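Local coordinates for protein translation elongation factor 1A (Methanosarcina mazei, PDB 3WND) that probably acts in translation elongation as a SelB/EF-Tu/aIF2γ-like factor that, in its GTP-bound form, binds cysteinyl-tRNA(Cys), at residues A[70-74]-A[361-365]; A[151-155]-A[165-170]; A[224-230]-A[271-277]; A[306-311]-A[342-346]. All blocks are in the same frame, centred on the assembly; numbering follows the deposited sequence.

Contact 1. Residues A[70-74]-A[361-365]; sequences YPKTL and QRFAA
The interface between the nucleotide-binding domain and the C-terminal beta-barrel domain is bridged where R362, just before strand 363-369, reaches the loop 70-74 that leads into helix 74-83. In the EF-Tu-like plan this loop follows strand 61-66 and probably corresponds to the switch II region. The guanidinium of R362 meets the carbonyl of P71 end-on: NH2 donates to P71 O at 2.9 Å and NH1 to the same oxygen at 3.0 Å. P71 O lies 5° out of the guanidinium plane for either bond; NH2 arrives on a lone pair in the carbonyl plane, whereas NH1 stands nearly in line with the C=O bond. A bend at chi3 (-79°) in an otherwise extended chain turns the planar group to this approach. Over one guanidinium face sits the methyl CD2 of L74, 3.5 Å from R362 CZ, and CE1 of Y70 comes to 3.6 Å from R362 NH2. L74 also meets F363: its CD2 is 3.8 Å from F363 CE2, while CD1 lies over a face of that ring. E102 of helix 98-109 takes a salt bridge from R362 NH2 and a hydrogen bond from Y70 OH. Replacing R362 by alanine would probably leave P71 O without its two donors and E102 without its salt-bridge mate, and would uncover L74 CD2. Two donors on one carbonyl, with a carboxylate as second partner, probably fix the rotation of the guanidinium, and its charge is probably balanced within the interface.

Contact 2. Residues A[151-155]-A[165-170]; sequences CISLN and EGVDEL
I152 of edge strand 150-153 and L154 just past its end pack against the start of helix 167-187, and the tight part is at the backbone. N155 N donates to E165 O at 3.1 Å, with an N-H...O angle of 145°, and the same oxygen receives a CA-H...O contact from L154 CA at 3.0 Å. G166, the N-cap residue, directs its own CA-H at S153 O over 3.4 Å; a beta carbon there would collide with S153 O and L154 CB, and its phi is positive (74°). Deeper in, L154 CD2 meets L170 CD2 at 3.8 Å, and I152 CD1 lies 3.8 Å from L170 CA. N155 O is buried against V167 CG2 and has no polar partner. The looser side is wet: E169, with CG anti to the backbone N (chi1 -176°) and an extended chain, is laid across I152, and a water is within hydrogen-bonding distance of both its OE2 and C151 O, while a second water links S153 OG to E165 OE2. N155 lies next to D123, which contacts GDP in a nucleotide-bound structure of this protein (none is bound here); its side-chain amide is held by N162, F164 and S122, which also bonds E165. Strand 150-153 closes the mixed sheet beside strand 115-119: I152 and L170 both touch I116, while S153 leans on I130 of helix 127-140.

Contact 3. Residues A[224-230]-A[271-277]; sequences KTKIFPL and FIISDKE
Strands 224-228 and 272-274 run antiparallel at 154°, their axes 4.7 Å apart, with F228 and I272 as a hydrogen-bonded pair and I227 and I273 as a non-hydrogen-bonded pair. F228 N donates to I272 O and I272 N returns a bond to F228 O, both 2.8 Å; S274 N reaches K226 O, but the reciprocal K226 N bond is weak. On the face shared by F228 and I272, the F228 ring lies under the backbone and side chain of E277: E277 CB is 4.0 Å from the ring centroid, a CH-pi contact over the face, while S274 O meets the ring edge at CE1 (3.3 Å). S274 OG donates to E277 OE2 on its anti lone pair, R194 forms a salt bridge with that oxygen, and S347 bonds OE1, so both carboxylate oxygens are engaged. These strands belong to the antiparallel beta-barrel of the second domain, consistent with the SelB domain II family, where 272-274 also pairs with 194-203 and 224-228 with 232-241. A leucine in place of F228 would probably lose the flat surface beneath E277 CB and the edge contact with S274 O, leaving E277 less well packed. Past the strand, the cis peptide before P229 accompanies a second CH-pi contact: P229 CD stands 3.6 Å from the F271 centroid, 13° off the ring normal. At the other end, T225 OG1, anti to the backbone N (chi1 -176°), donates to D275 OD1 at 2.7 Å from above the carboxylate plane, and T225 CG2 touches I273 CG2 at 3.5 Å.

Contact 4. Residues A[306-311]-A[342-346]; sequences VGLQSE and KKLAY
Q309 lies against L344 and A345 at the end of a tight hairpin: V306 to Q309 form a type II' beta turn joining strands 301-306 and 309-320 of the C-terminal beta-barrel. Strand 343-346 faces this hairpin without backbone pairing; the strand axes are 8.6 Å apart, and side chains bridge the distance. The Q309 side chain is extended beyond CG and runs antiparallel alongside the L344 side chain, bringing its amide to the backbone of A345. There it behaves like a neighbouring strand: OE1 accepts from A345 N at 2.9 Å (N-H...O 170°) on a lone pair in its carbonyl plane, and NE2 donates to A345 O at 2.8 Å, again on a lone pair. The reciprocal pair fixes the flip of the amide, and NE2 also has a weak bond to V306 O within the turn. CG of L344 lies anti to the carbonyl carbon (chi1 -58°), which directs the isobutyl group at the hairpin; CD2 then rests 3.8 Å from E311 CG and also lies against the OE1 of Q309. Its other methyl, CD1, is 4.2 Å from V306 CG1. V306 CG2 meets Y346 CB at 4.0 Å, while the ring of Y346 turns off to an edge-to-face stack with F352 and a hydroxyl bond to T280. At the exposed end E311, bent at chi2, and K342 cross obliquely in a salt bridge. K342 NZ approaches E311 OE2 at 2.7 Å from above the carboxylate plane, 43° out of it.

How the contacts relate
Contacts 2, 3 and 4 lie within the chain loop closed by contact 1, which ties the nucleotide-binding domain to the C-terminal barrel. Contacts 1 and 2, centres 27 Å apart, border residues that bind GDP in another structure of this protein, absent here: P71 comes within about 4 Å of R34 and N155 within about 3 Å of D123, between side chains. Contacts 3 and 4, remote from that site, touch where the second-domain barrel meets strand 343-346, F228 CB to A345 CB 3.7 Å. Contacts 1 and 4 share a sheet, nearest atoms about 7 Å apart; a citrate, probably from crystallisation, accepts a hydrogen bond from the L74 backbone N and makes a weak one with S310.

Contact 1. Residues A[70-74]-A[361-365]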
loop_
_atom_site.group_PDB
_atom_site.type_symbol
_atom_site.label_atom_id
_atom_site.label_comp_id
_atom_site.label_asym_id
_atom_site.label_seq_id
_atom_site.Cartn_x
_atom_site.Cartn_y
_atom_site.Cartn_z
ATOM N N TYR A 70 5.253 3.278 -10.992
ATOM C CA TYR A 70 6.577 3.066 -10.368
ATOM C C TYR A 70 7.365 2.269 -11.420
ATOM O O TYR A 70 6.820 1.300 -11.985
ATOM C CB TYR A 70 6.358 2.280 -9.050
ATOM C CG TYR A 70 7.672 1.908 -8.441
ATOM C CD1 TYR A 70 8.389 2.848 -7.637
ATOM C CD2 TYR A 70 8.298 0.712 -8.825
ATOM C CE1 TYR A 70 9.654 2.548 -7.177
ATOM C CE2 TYR A 70 9.612 0.416 -8.373
ATOM C CZ TYR A 70 10.248 1.302 -7.531
ATOM O OH TYR A 70 11.503 1.056 -7.086
ATOM N N PRO A 71 8.668 2.588 -11.623
ATOM C CA PRO A 71 9.497 3.400 -10.750
ATOM C C PRO A 71 9.521 4.909 -11.011
ATOM O O PRO A 71 10.229 5.638 -10.324
ATOM C CB PRO A 71 10.877 2.785 -10.959
ATOM C CG PRO A 71 10.893 2.343 -12.322
ATOM C CD PRO A 71 9.525 1.775 -12.523
ATOM N N LYS A 72 8.761 5.389 -11.996
ATOM C CA LYS A 72 8.767 6.857 -12.244
ATOM C C LYS A 72 8.406 7.644 -10.993
ATOM O O LYS A 72 9.111 8.608 -10.656
ATOM C CB LYS A 72 7.787 7.205 -13.362
ATOM C CG LYS A 72 7.637 8.712 -13.646
ATOM C CD LYS A 72 6.482 8.947 -14.644
ATOM C CE LYS A 72 5.109 9.241 -13.988
ATOM N NZ LYS A 72 3.921 8.516 -14.552
ATOM N N THR A 73 7.324 7.267 -10.313
ATOM C CA THR A 73 6.941 7.951 -9.075
ATOM C C THR A 73 6.931 6.923 -7.897
ATOM O O THR A 73 6.579 5.729 -8.051
ATOM C CB THR A 73 5.528 8.581 -9.099
ATOM O OG1 THR A 73 4.511 7.529 -9.063
ATOM C CG2 THR A 73 5.345 9.443 -10.288
ATOM N N LEU A 74 7.235 7.433 -6.712
ATOM C CA LEU A 74 7.010 6.676 -5.476
ATOM C C LEU A 74 5.600 6.587 -5.044
ATOM O O LEU A 74 5.171 5.583 -4.468
ATOM C CB LEU A 74 7.839 7.286 -4.332
ATOM C CG LEU A 74 9.366 7.291 -4.602
ATOM C CD1 LEU A 74 10.125 7.844 -3.387
ATOM C CD2 LEU A 74 9.981 5.980 -5.081
ATOM N N GLN A 361 18.324 5.275 -4.919
ATOM C CA GLN A 361 17.481 4.505 -3.974
ATOM C C GLN A 361 16.888 5.709 -3.146
ATOM O O GLN A 361 17.581 6.350 -2.407
ATOM C CB GLN A 361 18.369 3.579 -3.139
ATOM C CG GLN A 361 17.594 2.531 -2.304
ATOM C CD GLN A 361 16.703 3.155 -1.253
ATOM O OE1 GLN A 361 15.455 3.277 -1.473
ATOM N NE2 GLN A 361 17.313 3.590 -0.129
ATOM N N ARG A 362 15.581 5.902 -3.279
ATOM C CA ARG A 362 14.982 7.150 -2.804
ATOM C C ARG A 362 14.439 7.087 -1.381
ATOM O O ARG A 362 14.038 8.089 -0.843
ATOM C CB ARG A 362 13.875 7.589 -3.765
ATOM C CG ARG A 362 14.453 7.910 -5.116
ATOM C CD ARG A 362 13.426 8.038 -6.239
ATOM N NE ARG A 362 13.027 6.699 -6.692
ATOM C CZ ARG A 362 12.182 6.480 -7.692
ATOM N NH1 ARG A 362 11.586 7.501 -8.395
ATOM N NH2 ARG A 362 11.895 5.217 -7.988
ATOM N N PHE A 363 14.303 5.902 -0.816
ATOM C CA PHE A 363 13.724 5.790 0.545
ATOM C C PHE A 363 14.772 6.003 1.589
ATOM O O PHE A 363 15.837 5.380 1.571
ATOM C CB PHE A 363 13.022 4.447 0.749
ATOM C CG PHE A 363 11.751 4.350 -0.051
ATOM C CD1 PHE A 363 10.585 5.063 0.351
ATOM C CD2 PHE A 363 11.734 3.681 -1.279
ATOM C CE1 PHE A 363 9.412 5.003 -0.498
ATOM C CE2 PHE A 363 10.599 3.653 -2.106
ATOM C CZ PHE A 363 9.416 4.280 -1.689
ATOM N N ALA A 364 14.463 6.934 2.488
ATOM C CA ALA A 364 15.419 7.383 3.470
ATOM C C ALA A 364 15.187 6.878 4.880
ATOM O O ALA A 364 16.144 6.701 5.628
ATOM C CB ALA A 364 15.466 8.934 3.459
ATOM N N ALA A 365 13.936 6.736 5.267
ATOM C CA ALA A 365 13.645 6.537 6.688
ATOM C C ALA A 365 12.194 6.190 6.845
ATOM O O ALA A 365 11.381 6.529 5.965
ATOM C CB ALA A 365 13.928 7.803 7.532
#

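Contact 2. Residues A[151-155]-A[165-170]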
loop_
_atom_site.group_PDB
_atom_site.type_symbol
_atom_site.label_atom_id
_atom_site.label_comp_id
_atom_site.label_asym_id
_atom_site.label_seq_id
_atom_site.Cartn_x
_atom_site.Cartn_y
_atom_site.Cartn_z
ATOM N N CYS A 151 9.359 -17.722 -2.952
ATOM C CA CYS A 151 9.699 -17.328 -4.328
ATOM C C CYS A 151 9.065 -18.388 -5.247
ATOM O O CYS A 151 9.340 -19.598 -5.164
ATOM C CB CYS A 151 11.191 -17.310 -4.558
ATOM S SG CYS A 151 11.922 -16.202 -3.349
ATOM N N ILE A 152 8.191 -17.913 -6.120
ATOM C CA ILE A 152 7.455 -18.782 -7.028
ATOM C C ILE A 152 7.830 -18.429 -8.443
ATOM O O ILE A 152 7.587 -17.283 -8.890
ATOM C CB ILE A 152 5.902 -18.569 -6.825
ATOM C CG1 ILE A 152 5.583 -19.047 -5.351
ATOM C CG2 ILE A 152 5.134 -19.497 -7.824
ATOM C CD1 ILE A 152 4.179 -18.783 -4.954
ATOM N N SER A 153 8.381 -19.385 -9.181
ATOM C CA SER A 153 8.745 -19.118 -10.585
ATOM C C SER A 153 7.468 -19.274 -11.460
ATOM O O SER A 153 6.748 -20.301 -11.331
ATOM C CB SER A 153 9.721 -20.234 -10.987
ATOM O OG SER A 153 10.048 -20.091 -12.355
ATOM N N LEU A 154 7.222 -18.331 -12.344
ATOM C CA LEU A 154 5.962 -18.373 -13.139
ATOM C C LEU A 154 6.105 -17.604 -14.435
ATOM O O LEU A 154 7.060 -16.856 -14.619
ATOM C CB LEU A 154 4.787 -17.766 -12.282
ATOM C CG LEU A 154 4.890 -16.267 -11.862
ATOM C CD1 LEU A 154 4.453 -15.343 -12.975
ATOM C CD2 LEU A 154 3.982 -16.037 -10.610
ATOM N N ASN A 155 5.136 -17.781 -15.357
ATOM C CA ASN A 155 5.050 -16.867 -16.478
ATOM C C ASN A 155 3.528 -16.733 -16.781
ATOM O O ASN A 155 2.721 -17.493 -16.242
ATOM C CB ASN A 155 5.820 -17.450 -17.751
ATOM C CG ASN A 155 5.189 -18.751 -18.279
ATOM O OD1 ASN A 155 4.053 -18.721 -18.828
ATOM N ND2 ASN A 155 5.895 -19.908 -18.143
ATOM N N GLU A 165 2.914 -21.689 -16.119
ATOM C CA GLU A 165 3.426 -22.420 -15.002
ATOM C C GLU A 165 3.577 -21.433 -13.843
ATOM O O GLU A 165 3.799 -20.195 -13.996
ATOM C CB GLU A 165 4.703 -23.190 -15.334
ATOM C CG GLU A 165 5.840 -22.298 -15.571
ATOM C CD GLU A 165 7.191 -23.033 -15.583
ATOM O OE1 GLU A 165 7.322 -24.287 -15.474
ATOM O OE2 GLU A 165 8.138 -22.280 -15.759
ATOM N N GLY A 166 3.380 -21.991 -12.689
ATOM C CA GLY A 166 3.473 -21.289 -11.396
ATOM C C GLY A 166 2.331 -20.334 -11.037
ATOM O O GLY A 166 2.243 -19.923 -9.861
ATOM N N VAL A 167 1.416 -20.024 -11.968
ATOM C CA VAL A 167 0.359 -19.069 -11.658
ATOM C C VAL A 167 -0.616 -19.734 -10.673
ATOM O O VAL A 167 -1.026 -19.133 -9.699
ATOM C CB VAL A 167 -0.339 -18.594 -12.908
ATOM C CG1 VAL A 167 -1.546 -17.712 -12.555
ATOM C CG2 VAL A 167 0.641 -17.745 -13.758
ATOM N N ASP A 168 -0.992 -21.000 -10.926
ATOM C CA ASP A 168 -1.850 -21.692 -9.946
ATOM C C ASP A 168 -1.218 -21.680 -8.546
ATOM O O ASP A 168 -1.911 -21.412 -7.548
ATOM C CB ASP A 168 -2.104 -23.159 -10.375
ATOM C CG ASP A 168 -3.014 -23.252 -11.538
ATOM O OD1 ASP A 168 -3.695 -22.245 -11.865
ATOM O OD2 ASP A 168 -3.051 -24.347 -12.090
ATOM N N GLU A 169 0.077 -22.008 -8.455
ATOM C CA GLU A 169 0.835 -22.006 -7.155
ATOM C C GLU A 169 0.815 -20.563 -6.539
ATOM O O GLU A 169 0.579 -20.400 -5.333
ATOM C CB GLU A 169 2.284 -22.495 -7.381
ATOM C CG GLU A 169 3.009 -22.573 -6.042
ATOM C CD GLU A 169 4.468 -23.022 -6.136
ATOM O OE1 GLU A 169 4.860 -23.513 -7.219
ATOM O OE2 GLU A 169 5.197 -22.895 -5.129
ATOM N N LEU A 170 1.070 -19.523 -7.348
ATOM C CA LEU A 170 0.978 -18.164 -6.822
ATOM C C LEU A 170 -0.444 -17.956 -6.217
ATOM O O LEU A 170 -0.606 -17.363 -5.125
ATOM C CB LEU A 170 1.190 -17.093 -7.915
ATOM C CG LEU A 170 1.041 -15.579 -7.484
ATOM C CD1 LEU A 170 2.093 -15.085 -6.488
ATOM C CD2 LEU A 170 1.044 -14.653 -8.700
HETATM O O HOH W 1 7.800 -22.339 -5.307
HETATM O O HOH W 2 10.076 -22.501 -13.639
#

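Contact 3. Residues A[224-230]-A[271-277]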
loop_
_atom_site.group_PDB
_atom_site.type_symbol
_atom_site.label_atom_id
_atom_site.label_comp_id
_atom_site.label_asym_id
_atom_site.label_seq_id
_atom_site.Cartn_x
_atom_site.Cartn_y
_atom_site.Cartn_z
ATOM N N LYS A 224 -22.853 8.565 10.666
ATOM C CA LYS A 224 -22.564 9.963 10.638
ATOM C C LYS A 224 -21.176 10.090 11.229
ATOM O O LYS A 224 -20.930 9.670 12.367
ATOM C CB LYS A 224 -23.616 10.671 11.500
ATOM C CG LYS A 224 -25.071 10.548 10.914
ATOM C CD LYS A 224 -26.029 11.550 11.609
ATOM C CE LYS A 224 -26.385 12.716 10.671
ATOM N NZ LYS A 224 -26.952 12.273 9.353
ATOM N N THR A 225 -20.238 10.654 10.454
ATOM C CA THR A 225 -18.832 10.608 10.868
ATOM C C THR A 225 -18.220 11.801 10.262
ATOM O O THR A 225 -18.966 12.795 10.012
ATOM C CB THR A 225 -18.214 9.242 10.484
ATOM O OG1 THR A 225 -16.878 9.145 10.954
ATOM C CG2 THR A 225 -18.328 8.937 8.979
ATOM N N LYS A 226 -16.894 11.811 10.072
ATOM C CA LYS A 226 -16.199 13.021 9.541
ATOM C C LYS A 226 -15.209 12.667 8.435
ATOM O O LYS A 226 -14.894 11.488 8.259
ATOM C CB LYS A 226 -15.432 13.761 10.606
ATOM C CG LYS A 226 -16.340 14.442 11.687
ATOM C CD LYS A 226 -15.453 15.328 12.616
ATOM C CE LYS A 226 -16.280 16.138 13.625
ATOM N NZ LYS A 226 -15.397 17.217 14.169
ATOM N N ILE A 227 -14.767 13.684 7.688
ATOM C CA ILE A 227 -13.704 13.468 6.738
ATOM C C ILE A 227 -12.587 14.436 7.080
ATOM O O ILE A 227 -12.896 15.657 7.302
ATOM C CB ILE A 227 -14.206 13.556 5.283
ATOM C CG1 ILE A 227 -13.104 13.121 4.256
ATOM C CG2 ILE A 227 -14.832 14.932 4.977
ATOM C CD1 ILE A 227 -13.735 12.848 2.898
ATOM N N PHE A 228 -11.362 13.944 6.993
ATOM C CA PHE A 228 -10.151 14.723 7.320
ATOM C C PHE A 228 -9.208 14.639 6.142
ATOM O O PHE A 228 -9.213 13.621 5.451
ATOM C CB PHE A 228 -9.451 14.091 8.552
ATOM C CG PHE A 228 -10.250 14.237 9.787
ATOM C CD1 PHE A 228 -11.098 13.249 10.167
ATOM C CD2 PHE A 228 -10.117 15.381 10.565
ATOM C CE1 PHE A 228 -11.911 13.374 11.297
ATOM C CE2 PHE A 228 -10.899 15.552 11.676
ATOM C CZ PHE A 228 -11.783 14.529 12.061
ATOM N N PRO A 229 -8.371 15.677 5.942
ATOM C CA PRO A 229 -8.102 16.784 6.864
ATOM C C PRO A 229 -9.119 17.968 6.772
ATOM O O PRO A 229 -8.989 18.932 7.532
ATOM C CB PRO A 229 -6.714 17.293 6.399
ATOM C CG PRO A 229 -6.759 16.996 4.895
ATOM C CD PRO A 229 -7.455 15.664 4.799
ATOM N N LEU A 230 -10.184 17.833 5.964
ATOM C CA LEU A 230 -11.271 18.903 5.920
ATOM C C LEU A 230 -11.883 19.176 7.288
ATOM O O LEU A 230 -12.164 20.321 7.643
ATOM C CB LEU A 230 -12.365 18.415 5.008
ATOM C CG LEU A 230 -12.167 18.752 3.563
ATOM C CD1 LEU A 230 -13.484 18.358 2.881
ATOM C CD2 LEU A 230 -11.891 20.234 3.456
ATOM N N PHE A 271 -7.269 11.434 1.964
ATOM C CA PHE A 271 -8.245 11.846 2.962
ATOM C C PHE A 271 -8.711 10.629 3.708
ATOM O O PHE A 271 -8.648 9.482 3.183
ATOM C CB PHE A 271 -9.447 12.531 2.223
ATOM C CG PHE A 271 -9.183 14.005 1.902
ATOM C CD1 PHE A 271 -7.914 14.450 1.518
ATOM C CD2 PHE A 271 -10.228 14.926 1.966
ATOM C CE1 PHE A 271 -7.704 15.830 1.200
ATOM C CE2 PHE A 271 -9.999 16.264 1.654
ATOM C CZ PHE A 271 -8.785 16.735 1.292
ATOM N N ILE A 272 -9.203 10.824 4.905
ATOM C CA ILE A 272 -9.592 9.734 5.780
ATOM C C ILE A 272 -11.005 9.997 6.298
ATOM O O ILE A 272 -11.348 11.140 6.709
ATOM C CB ILE A 272 -8.659 9.707 7.042
ATOM C CG1 ILE A 272 -7.187 9.404 6.587
ATOM C CG2 ILE A 272 -9.106 8.583 7.988
ATOM C CD1 ILE A 272 -6.178 9.598 7.734
ATOM N N ILE A 273 -11.811 8.951 6.300
ATOM C CA ILE A 273 -13.088 9.052 6.921
ATOM C C ILE A 273 -12.938 8.376 8.293
ATOM O O ILE A 273 -12.565 7.150 8.404
ATOM C CB ILE A 273 -14.220 8.299 6.130
ATOM C CG1 ILE A 273 -14.423 9.041 4.759
ATOM C CG2 ILE A 273 -15.507 8.213 6.966
ATOM C CD1 ILE A 273 -15.211 8.239 3.740
ATOM N N SER A 274 -13.276 9.105 9.347
ATOM C CA SER A 274 -13.180 8.630 10.692
ATOM C C SER A 274 -13.765 9.676 11.578
ATOM O O SER A 274 -13.989 10.836 11.149
ATOM C CB SER A 274 -11.764 8.248 11.144
ATOM O OG SER A 274 -11.087 9.322 11.602
ATOM N N ASP A 275 -13.939 9.319 12.847
ATOM C CA ASP A 275 -14.549 10.330 13.799
ATOM C C ASP A 275 -13.500 11.324 14.283
ATOM O O ASP A 275 -13.841 12.397 14.751
ATOM C CB ASP A 275 -15.151 9.588 14.976
ATOM C CG ASP A 275 -16.463 8.932 14.644
ATOM O OD1 ASP A 275 -17.094 9.275 13.625
ATOM O OD2 ASP A 275 -16.912 8.137 15.448
ATOM N N LYS A 276 -12.207 10.951 14.247
ATOM C CA LYS A 276 -11.186 11.891 14.777
ATOM C C LYS A 276 -9.827 11.530 14.122
ATOM O O LYS A 276 -9.370 10.370 14.148
ATOM C CB LYS A 276 -11.068 11.682 16.311
ATOM C CG LYS A 276 -10.005 12.503 16.968
ATOM C CD LYS A 276 -10.165 14.018 16.667
ATOM C CE LYS A 276 -9.195 14.905 17.485
ATOM N NZ LYS A 276 -7.746 14.636 17.161
ATOM N N GLU A 277 -9.130 12.542 13.636
ATOM C CA GLU A 277 -7.751 12.395 13.171
ATOM C C GLU A 277 -6.957 13.568 13.573
ATOM O O GLU A 277 -7.547 14.660 13.763
ATOM C CB GLU A 277 -7.686 12.327 11.576
ATOM C CG GLU A 277 -8.431 11.097 11.019
ATOM C CD GLU A 277 -7.774 9.780 11.402
ATOM O OE1 GLU A 277 -6.535 9.776 11.574
ATOM O OE2 GLU A 277 -8.531 8.792 11.531
#

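Contact 4. Residues A[306-311]-A[342-346]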
loop_
_atom_site.group_PDB
_atom_site.type_symbol
_atom_site.label_atom_id
_atom_site.label_comp_id
_atom_site.label_asym_id
_atom_site.label_seq_id
_atom_site.Cartn_x
_atom_site.Cartn_y
_atom_site.Cartn_z
ATOM N N VAL A 306 2.406 9.465 4.365
ATOM C CA VAL A 306 1.698 8.924 5.509
ATOM C C VAL A 306 0.326 8.589 4.988
ATOM O O VAL A 306 -0.297 9.376 4.279
ATOM C CB VAL A 306 1.701 9.852 6.751
ATOM C CG1 VAL A 306 0.922 11.133 6.466
ATOM C CG2 VAL A 306 1.156 9.119 8.008
ATOM N N GLY A 307 -0.159 7.377 5.316
ATOM C CA GLY A 307 -1.410 6.927 4.712
ATOM C C GLY A 307 -1.278 6.970 3.178
ATOM O O GLY A 307 -0.286 6.440 2.616
ATOM N N LEU A 308 -2.256 7.625 2.509
ATOM C CA LEU A 308 -2.196 7.739 1.051
ATOM C C LEU A 308 -1.858 9.181 0.649
ATOM O O LEU A 308 -2.197 9.638 -0.466
ATOM C CB LEU A 308 -3.519 7.259 0.426
ATOM C CG LEU A 308 -3.988 5.887 0.923
ATOM C CD1 LEU A 308 -5.233 5.568 0.123
ATOM C CD2 LEU A 308 -2.943 4.764 0.720
ATOM N N GLN A 309 -1.197 9.876 1.575
ATOM C CA GLN A 309 -0.762 11.294 1.319
ATOM C C GLN A 309 0.755 11.311 1.017
ATOM O O GLN A 309 1.536 10.462 1.498
ATOM C CB GLN A 309 -1.098 12.141 2.526
ATOM C CG GLN A 309 -2.570 12.249 2.784
ATOM C CD GLN A 309 -2.872 12.606 4.271
ATOM O OE1 GLN A 309 -3.550 13.610 4.565
ATOM N NE2 GLN A 309 -2.419 11.753 5.201
ATOM N N SER A 310 1.186 12.305 0.223
ATOM C CA SER A 310 2.595 12.420 -0.084
ATOM C C SER A 310 2.915 13.853 -0.392
ATOM O O SER A 310 2.411 14.374 -1.414
ATOM C CB SER A 310 2.966 11.563 -1.304
ATOM O OG SER A 310 2.115 11.830 -2.428
ATOM N N GLU A 311 3.789 14.488 0.407
ATOM C CA GLU A 311 4.071 15.926 0.193
ATOM C C GLU A 311 5.521 16.215 0.521
ATOM O O GLU A 311 6.110 15.525 1.417
ATOM C CB GLU A 311 3.179 16.676 1.148
ATOM C CG GLU A 311 1.649 16.495 0.866
ATOM C CD GLU A 311 1.146 16.866 -0.563
ATOM O OE1 GLU A 311 1.839 17.583 -1.315
ATOM O OE2 GLU A 311 -0.000 16.463 -0.992
ATOM N N LYS A 342 1.067 21.770 3.281
ATOM C CA LYS A 342 -0.276 21.292 3.197
ATOM C C LYS A 342 -0.650 20.629 4.530
ATOM O O LYS A 342 0.204 20.073 5.194
ATOM C CB LYS A 342 -0.265 20.222 2.123
ATOM C CG LYS A 342 -1.600 19.802 1.576
ATOM C CD LYS A 342 -1.475 19.368 0.125
ATOM C CE LYS A 342 -2.550 18.331 -0.218
ATOM N NZ LYS A 342 -2.255 17.760 -1.565
ATOM N N LYS A 343 -1.924 20.697 4.890
ATOM C CA LYS A 343 -2.463 20.012 6.037
ATOM C C LYS A 343 -2.652 18.540 5.687
ATOM O O LYS A 343 -3.344 18.197 4.714
ATOM C CB LYS A 343 -3.856 20.649 6.439
ATOM C CG LYS A 343 -3.783 21.853 7.359
ATOM C CD LYS A 343 -5.149 22.443 7.757
ATOM C CE LYS A 343 -6.036 22.878 6.589
ATOM N NZ LYS A 343 -7.172 23.706 7.120
ATOM N N LEU A 344 -2.074 17.655 6.513
ATOM C CA LEU A 344 -2.258 16.201 6.370
ATOM C C LEU A 344 -2.963 15.653 7.583
ATOM O O LEU A 344 -2.740 16.109 8.734
ATOM C CB LEU A 344 -0.906 15.515 6.095
ATOM C CG LEU A 344 -0.089 15.937 4.866
ATOM C CD1 LEU A 344 1.113 14.999 4.731
ATOM C CD2 LEU A 344 -0.901 15.871 3.601
ATOM N N ALA A 345 -3.704 14.547 7.351
ATOM C CA ALA A 345 -4.440 13.798 8.415
ATOM C C ALA A 345 -3.787 12.489 8.754
ATOM O O ALA A 345 -3.362 11.780 7.851
ATOM C CB ALA A 345 -5.895 13.444 7.975
ATOM N N TYR A 346 -3.717 12.209 10.037
ATOM C CA TYR A 346 -3.118 10.923 10.439
ATOM C C TYR A 346 -3.461 10.645 11.905
ATOM O O TYR A 346 -3.925 11.564 12.648
ATOM C CB TYR A 346 -1.548 10.976 10.253
ATOM C CG TYR A 346 -0.873 12.078 10.975
ATOM C CD1 TYR A 346 -0.302 11.877 12.246
ATOM C CD2 TYR A 346 -0.838 13.363 10.411
ATOM C CE1 TYR A 346 0.318 12.962 12.966
ATOM C CE2 TYR A 346 -0.272 14.437 11.097
ATOM C CZ TYR A 346 0.322 14.230 12.351
ATOM O OH TYR A 346 0.875 15.290 13.008
#